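Local coordinates for protein mariner Mos1 transposase (Drosophila mauritiana, PDB 4MDB) that mediates cut-and-paste transposition of the Mos1 element, its RNase H-like catalytic domain using divalent metal ions to cleave and join DNA, at residues Gln8-Arg22 with Glu149-Ala161. The protein carries 1 engineered substitution. Sequence-based numbering, arbitrary orientation.
Sequences QMERRKNTCEILLSR and EVLPHAAYSPDLA. With RLT (N-(4-fluorobenzyl)-5-hydroxy-1-methyl-2-(1-methyl-1-{[(5-methyl-1,3,4-oxadiazol-2-yl)carbonyl]amino}ethyl)-6-oxo-1,6-di hydropyrimidine-4-carboxamide), chain B.
Two end-on arginine–carboxylate pairs join helix 6-25 to one border of the sheet in this RNase H-like catalytic domain: R22 with E149 ties it to the outermost strand, 149-150, and R12 with D159 to the loop and 3-10 segment (158-160) that follow. The R12 pair exemplifies a bidentate salt bridge linking a helix to the segment just after A155 and Y156 of the inhibitor pocket. R12 turns at chi3 (56°), which swings its guanidinium round to meet D159 almost in one plane, the two groups only 9° apart. R12 NH1 gives D159 OD1 a nearly straight bond of 2.7 Å, R12 NH2 reaches D159 OD2 at 2.8 Å, and both oxygens use their syn lone pairs. S157 OG adds a weak bond to NH1 at the guanidinium edge, while G221 and K222 offer backbone carbonyls to NE and NH2, so this buried charge is held from several directions. R22 reaches E149 differently, on a fully extended chain, with planes 18° apart and NH1 meeting OE1 somewhat out of the carboxylate plane. Between the two bridges the filling is apolar: L19 CD2 lies against L151 CG, T15 CG2 rests on P152 CB, and C16 SG touches L160 CD1 at 3.5 Å. Beyond R12 the loop enters the raltegravir pocket, where the Y156 ring lays one face over the inhibitor's oxadiazole. A water bridges helix and loop, donating to Q8 O (3.0 Å) and A155 O (2.8 Å).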
loop_
_atom_site.group_PDB
_atom_site.type_symbol
_atom_site.label_atom_id
_atom_site.label_comp_id
_atom_site.label_asym_id
_atom_site.label_seq_id
_atom_site.Cartn_x
_atom_site.Cartn_y
_atom_site.Cartn_z
ATOM N N GLN A 8 16.726 12.097 5.851
ATOM C CA GLN A 8 15.949 10.932 5.359
ATOM C C GLN A 8 16.279 9.662 6.136
ATOM O O GLN A 8 15.373 8.852 6.462
ATOM C CB GLN A 8 16.159 10.727 3.888
ATOM C CG GLN A 8 15.634 11.900 3.004
ATOM C CD GLN A 8 16.231 11.970 1.619
ATOM O OE1 GLN A 8 17.137 11.248 1.266
ATOM N NE2 GLN A 8 15.722 12.899 0.818
ATOM N N MET A 9 17.556 9.485 6.433
ATOM C CA MET A 9 17.984 8.268 7.168
ATOM C C MET A 9 17.535 8.399 8.602
ATOM O O MET A 9 17.123 7.407 9.233
ATOM C CB MET A 9 19.508 8.071 7.057
ATOM C CG MET A 9 19.991 7.687 5.676
ATOM S SD MET A 9 21.775 7.368 5.643
ATOM C CE MET A 9 22.432 9.017 5.595
ATOM N N GLU A 10 17.526 9.602 9.152
ATOM C CA GLU A 10 17.122 9.794 10.550
ATOM C C GLU A 10 15.606 9.483 10.682
ATOM O O GLU A 10 15.207 8.768 11.619
ATOM C CB GLU A 10 17.493 11.196 10.983
ATOM C CG GLU A 10 16.726 11.966 12.006
ATOM C CD GLU A 10 17.199 13.439 11.988
ATOM O OE1 GLU A 10 16.507 14.300 11.402
ATOM O OE2 GLU A 10 18.320 13.744 12.459
ATOM N N ARG A 11 14.829 9.992 9.733
ATOM C CA ARG A 11 13.340 9.785 9.735
ATOM C C ARG A 11 13.019 8.289 9.598
ATOM O O ARG A 11 12.196 7.711 10.389
ATOM C CB ARG A 11 12.663 10.570 8.634
ATOM C CG ARG A 11 11.107 10.464 8.680
ATOM C CD ARG A 11 10.453 11.796 8.340
ATOM N NE ARG A 11 9.002 11.719 8.043
ATOM C CZ ARG A 11 8.427 11.874 6.845
ATOM N NH1 ARG A 11 9.150 12.072 5.730
ATOM N NH2 ARG A 11 7.103 11.790 6.758
ATOM N N ARG A 12 13.733 7.627 8.703
ATOM C CA ARG A 12 13.568 6.148 8.506
ATOM C C ARG A 12 13.887 5.427 9.785
ATOM O O ARG A 12 13.112 4.626 10.292
ATOM C CB ARG A 12 14.424 5.554 7.377
ATOM C CG ARG A 12 13.905 5.857 5.972
ATOM C CD ARG A 12 14.918 5.725 4.888
ATOM N NE ARG A 12 15.502 4.406 4.890
ATOM C CZ ARG A 12 15.003 3.330 4.291
ATOM N NH1 ARG A 12 13.805 3.408 3.670
ATOM N NH2 ARG A 12 15.604 2.170 4.399
ATOM N N LYS A 13 15.055 5.733 10.401
ATOM C CA LYS A 13 15.420 4.973 11.602
ATOM C C LYS A 13 14.466 5.223 12.712
ATOM O O LYS A 13 14.030 4.288 13.405
ATOM C CB LYS A 13 16.897 5.287 12.067
ATOM C CG LYS A 13 17.413 4.395 13.104
ATOM C CD LYS A 13 18.712 4.944 13.678
ATOM C CE LYS A 13 19.237 3.910 14.612
ATOM N NZ LYS A 13 20.372 4.409 15.470
ATOM N N ASN A 14 14.106 6.473 12.892
ATOM C CA ASN A 14 13.238 6.870 14.003
ATOM C C ASN A 14 11.817 6.233 13.851
ATOM O O ASN A 14 11.259 5.702 14.825
ATOM C CB ASN A 14 13.070 8.379 14.062
ATOM C CG ASN A 14 14.321 9.079 14.599
ATOM O OD1 ASN A 14 15.233 8.414 15.142
ATOM N ND2 ASN A 14 14.361 10.418 14.479
ATOM N N THR A 15 11.338 6.272 12.620
ATOM C CA THR A 15 9.976 5.666 12.287
ATOM C C THR A 15 10.009 4.175 12.566
ATOM O O THR A 15 9.112 3.643 13.264
ATOM C CB THR A 15 9.583 5.980 10.879
ATOM O OG1 THR A 15 9.474 7.428 10.784
ATOM C CG2 THR A 15 8.212 5.327 10.507
ATOM N N CYS A 16 11.038 3.488 12.064
ATOM C CA CYS A 16 11.157 2.049 12.342
ATOM C C CYS A 16 11.278 1.707 13.846
ATOM O O CYS A 16 10.765 0.704 14.310
ATOM C CB CYS A 16 12.286 1.416 11.576
ATOM S SG CYS A 16 11.976 1.476 9.792
ATOM N N GLU A 17 12.032 2.525 14.607
ATOM C CA GLU A 17 12.114 2.287 16.070
ATOM C C GLU A 17 10.754 2.323 16.763
ATOM O O GLU A 17 10.453 1.455 17.612
ATOM C CB GLU A 17 13.040 3.338 16.745
ATOM C CG GLU A 17 14.514 3.105 16.431
ATOM C CD GLU A 17 15.423 4.147 17.111
ATOM O OE1 GLU A 17 16.618 3.835 17.278
ATOM O OE2 GLU A 17 14.928 5.233 17.529
ATOM N N ILE A 18 9.960 3.315 16.381
ATOM C CA ILE A 18 8.634 3.567 16.937
ATOM C C ILE A 18 7.759 2.359 16.581
ATOM O O ILE A 18 7.062 1.810 17.469
ATOM C CB ILE A 18 8.016 4.861 16.430
ATOM C CG1 ILE A 18 8.758 6.085 16.997
ATOM C CG2 ILE A 18 6.529 4.986 16.784
ATOM C CD1 ILE A 18 8.459 7.331 16.201
ATOM N N LEU A 19 7.751 1.961 15.306
ATOM C CA LEU A 19 6.851 0.856 14.874
ATOM C C LEU A 19 7.259 -0.473 15.542
ATOM O O LEU A 19 6.401 -1.256 16.033
ATOM C CB LEU A 19 6.846 0.748 13.355
ATOM C CG LEU A 19 6.258 1.940 12.630
ATOM C CD1 LEU A 19 6.550 1.876 11.125
ATOM C CD2 LEU A 19 4.782 2.081 12.924
ATOM N N LEU A 20 8.570 -0.712 15.621
ATOM C CA LEU A 20 9.106 -1.960 16.175
ATOM C C LEU A 20 8.847 -2.061 17.634
ATOM O O LEU A 20 8.402 -3.119 18.108
ATOM C CB LEU A 20 10.628 -2.066 15.927
ATOM C CG LEU A 20 11.231 -3.458 16.125
ATOM C CD1 LEU A 20 10.643 -4.514 15.180
ATOM C CD2 LEU A 20 12.736 -3.284 15.814
ATOM N N SER A 21 9.018 -0.960 18.360
ATOM C CA SER A 21 8.721 -0.981 19.800
ATOM C C SER A 21 7.218 -1.145 20.097
ATOM O O SER A 21 6.815 -1.861 21.010
ATOM C CB SER A 21 9.305 0.203 20.556
ATOM O OG SER A 21 8.653 1.359 20.202
ATOM N N ARG A 22 6.387 -0.516 19.298
ATOM C CA ARG A 22 4.929 -0.772 19.384
ATOM C C ARG A 22 4.632 -2.227 19.117
ATOM O O ARG A 22 3.878 -2.861 19.851
ATOM C CB ARG A 22 4.131 0.083 18.402
ATOM C CG ARG A 22 2.611 -0.260 18.455
ATOM C CD ARG A 22 1.899 0.708 17.589
ATOM N NE ARG A 22 0.459 0.415 17.495
ATOM C CZ ARG A 22 -0.396 1.176 16.808
ATOM N NH1 ARG A 22 0.056 2.192 16.107
ATOM N NH2 ARG A 22 -1.666 0.875 16.785
ATOM N N GLU A 149 -6.423 4.720 11.931
ATOM C CA GLU A 149 -5.142 5.149 12.454
ATOM C C GLU A 149 -4.123 5.185 11.315
ATOM O O GLU A 149 -3.855 4.149 10.708
ATOM C CB GLU A 149 -4.715 4.155 13.522
ATOM C CG GLU A 149 -3.511 4.739 14.199
ATOM C CD GLU A 149 -2.809 3.818 15.144
ATOM O OE1 GLU A 149 -1.646 4.243 15.500
ATOM O OE2 GLU A 149 -3.344 2.735 15.477
ATOM N N VAL A 150 -3.518 6.348 11.071
ATOM C CA VAL A 150 -2.563 6.502 10.003
ATOM C C VAL A 150 -1.146 6.255 10.546
ATOM O O VAL A 150 -0.660 6.926 11.472
ATOM C CB VAL A 150 -2.709 7.857 9.334
ATOM C CG1 VAL A 150 -1.677 8.030 8.233
ATOM C CG2 VAL A 150 -4.104 7.970 8.775
ATOM N N LEU A 151 -0.521 5.226 10.025
ATOM C CA LEU A 151 0.807 4.843 10.453
ATOM C C LEU A 151 1.829 5.797 9.863
ATOM O O LEU A 151 1.694 6.262 8.766
ATOM C CB LEU A 151 1.012 3.373 9.997
ATOM C CG LEU A 151 1.552 2.359 10.944
ATOM C CD1 LEU A 151 0.944 2.239 12.343
ATOM C CD2 LEU A 151 1.731 1.016 10.283
ATOM N N PRO A 152 2.890 6.114 10.644
ATOM C CA PRO A 152 3.992 6.906 10.146
ATOM C C PRO A 152 4.708 6.157 9.034
ATOM O O PRO A 152 4.759 4.941 9.071
ATOM C CB PRO A 152 4.927 7.012 11.340
ATOM C CG PRO A 152 4.477 6.090 12.317
ATOM C CD PRO A 152 3.033 5.725 12.040
ATOM N N HIS A 153 5.155 6.896 8.061
ATOM C CA HIS A 153 5.903 6.344 6.966
ATOM C C HIS A 153 6.843 7.410 6.513
ATOM O O HIS A 153 6.437 8.497 6.186
ATOM C CB HIS A 153 4.994 5.937 5.830
ATOM C CG HIS A 153 5.673 5.168 4.752
ATOM N ND1 HIS A 153 6.045 3.865 4.905
ATOM C CD2 HIS A 153 6.021 5.506 3.492
ATOM C CE1 HIS A 153 6.639 3.437 3.816
ATOM N NE2 HIS A 153 6.607 4.415 2.926
ATOM N N ALA A 154 8.115 7.046 6.479
ATOM C CA ALA A 154 9.174 7.906 5.959
ATOM C C ALA A 154 9.234 8.022 4.451
ATOM O O ALA A 154 9.081 7.066 3.689
ATOM C CB ALA A 154 10.504 7.377 6.476
ATOM N N ALA A 155 9.575 9.212 3.992
ATOM C CA ALA A 155 9.944 9.430 2.596
ATOM C C ALA A 155 11.014 8.487 2.002
ATOM O O ALA A 155 11.886 8.004 2.737
ATOM C CB ALA A 155 10.348 10.889 2.481
ATOM N N TYR A 156 10.916 8.201 0.709
ATOM C CA TYR A 156 11.815 7.352 -0.036
ATOM C C TYR A 156 11.966 5.986 0.617
ATOM O O TYR A 156 13.063 5.419 0.625
ATOM C CB TYR A 156 13.206 8.014 -0.179
ATOM C CG TYR A 156 13.174 9.188 -1.098
ATOM C CD1 TYR A 156 13.325 9.010 -2.472
ATOM C CD2 TYR A 156 12.964 10.462 -0.609
ATOM C CE1 TYR A 156 13.285 10.101 -3.334
ATOM C CE2 TYR A 156 12.922 11.556 -1.452
ATOM C CZ TYR A 156 13.078 11.372 -2.809
ATOM O OH TYR A 156 13.027 12.459 -3.645
ATOM N N SER A 157 10.848 5.419 1.132
ATOM C CA SER A 157 10.955 4.121 1.808
ATOM C C SER A 157 10.069 3.005 1.190
ATOM O O SER A 157 9.285 2.400 1.859
ATOM C CB SER A 157 10.652 4.322 3.257
ATOM O OG SER A 157 11.571 5.253 3.914
ATOM N N PRO A 158 10.179 2.762 -0.114
ATOM C CA PRO A 158 9.402 1.608 -0.635
ATOM C C PRO A 158 9.848 0.258 -0.126
ATOM O O PRO A 158 9.075 -0.685 -0.120
ATOM C CB PRO A 158 9.612 1.735 -2.138
ATOM C CG PRO A 158 10.969 2.364 -2.267
ATOM C CD PRO A 158 11.015 3.381 -1.185
ATOM N N ASP A 159 11.067 0.168 0.434
ATOM C CA ASP A 159 11.530 -0.974 1.094
ATOM C C ASP A 159 10.823 -1.257 2.387
ATOM O O ASP A 159 11.057 -2.308 3.010
ATOM C CB ASP A 159 13.063 -0.869 1.354
ATOM C CG ASP A 159 13.485 0.333 2.146
ATOM O OD1 ASP A 159 12.814 1.377 2.181
ATOM O OD2 ASP A 159 14.607 0.198 2.701
ATOM N N LEU A 160 10.034 -0.289 2.838
ATOM C CA LEU A 160 9.278 -0.385 4.106
ATOM C C LEU A 160 7.743 -0.399 3.801
ATOM O O LEU A 160 6.917 -0.480 4.715
ATOM C CB LEU A 160 9.594 0.701 5.074
ATOM C CG LEU A 160 11.072 0.797 5.465
ATOM C CD1 LEU A 160 11.198 1.992 6.397
ATOM C CD2 LEU A 160 11.484 -0.537 6.090
ATOM N N ALA A 161 7.385 -0.318 2.516
ATOM C CA ALA A 161 5.979 -0.328 2.065
ATOM C C ALA A 161 5.637 -1.697 1.475
ATOM O O ALA A 161 6.160 -2.097 0.426
ATOM C CB ALA A 161 5.792 0.738 1.007
HETATM C CAA RLT B . 9.623 11.559 -0.866
HETATM C CAB RLT B . 9.532 3.311 -5.969
HETATM C CAC RLT B . 11.267 5.670 -5.086
HETATM C CAD RLT B . 10.071 6.283 -7.485
HETATM O OAE RLT B . 4.729 7.068 -4.256
HETATM O OAF RLT B . 9.821 7.449 -3.130
HETATM O OAG RLT B . 7.237 2.695 -5.243
HETATM O OAH RLT B . 5.283 4.309 -4.401
HETATM F FAI RLT B . 7.183 12.281 0.034
HETATM C CAJ RLT B . 6.395 10.331 -1.108
HETATM C CAK RLT B . 6.714 12.365 -2.318
HETATM C CAL RLT B . 5.982 9.694 -2.296
HETATM C CAM RLT B . 6.303 11.741 -3.504
HETATM C CAN RLT B . 5.516 9.764 -4.821
HETATM N NAO RLT B . 9.772 11.830 -3.504
HETATM N NAP RLT B . 9.868 10.816 -4.494
HETATM N NAQ RLT B . 8.030 6.762 -5.198
HETATM N NAR RLT B . 6.339 8.556 -4.960
HETATM N NAS RLT B . 10.108 7.841 -5.418
HETATM O OAT RLT B . 9.763 9.842 -2.449
HETATM C CAU RLT B . 5.859 7.343 -4.555
HETATM C CAV RLT B . 9.913 8.198 -4.118
HETATM C CAW RLT B . 9.716 11.179 -2.313
HETATM C CAX RLT B . 6.767 11.678 -1.116
HETATM C CAY RLT B . 5.927 10.407 -3.516
HETATM C CAZ RLT B . 6.408 4.901 -4.827
HETATM C CBA RLT B . 9.834 9.646 -3.801
HETATM C CBB RLT B . 6.782 6.303 -4.798
HETATM C CBC RLT B . 8.991 5.875 -5.565
HETATM C CBD RLT B . 7.431 3.948 -5.179
HETATM N NBE RLT B . 8.672 4.472 -5.580
HETATM C CBF RLT B . 10.397 6.544 -5.988
HETATM O O HOH W 1 12.997 9.518 4.778
#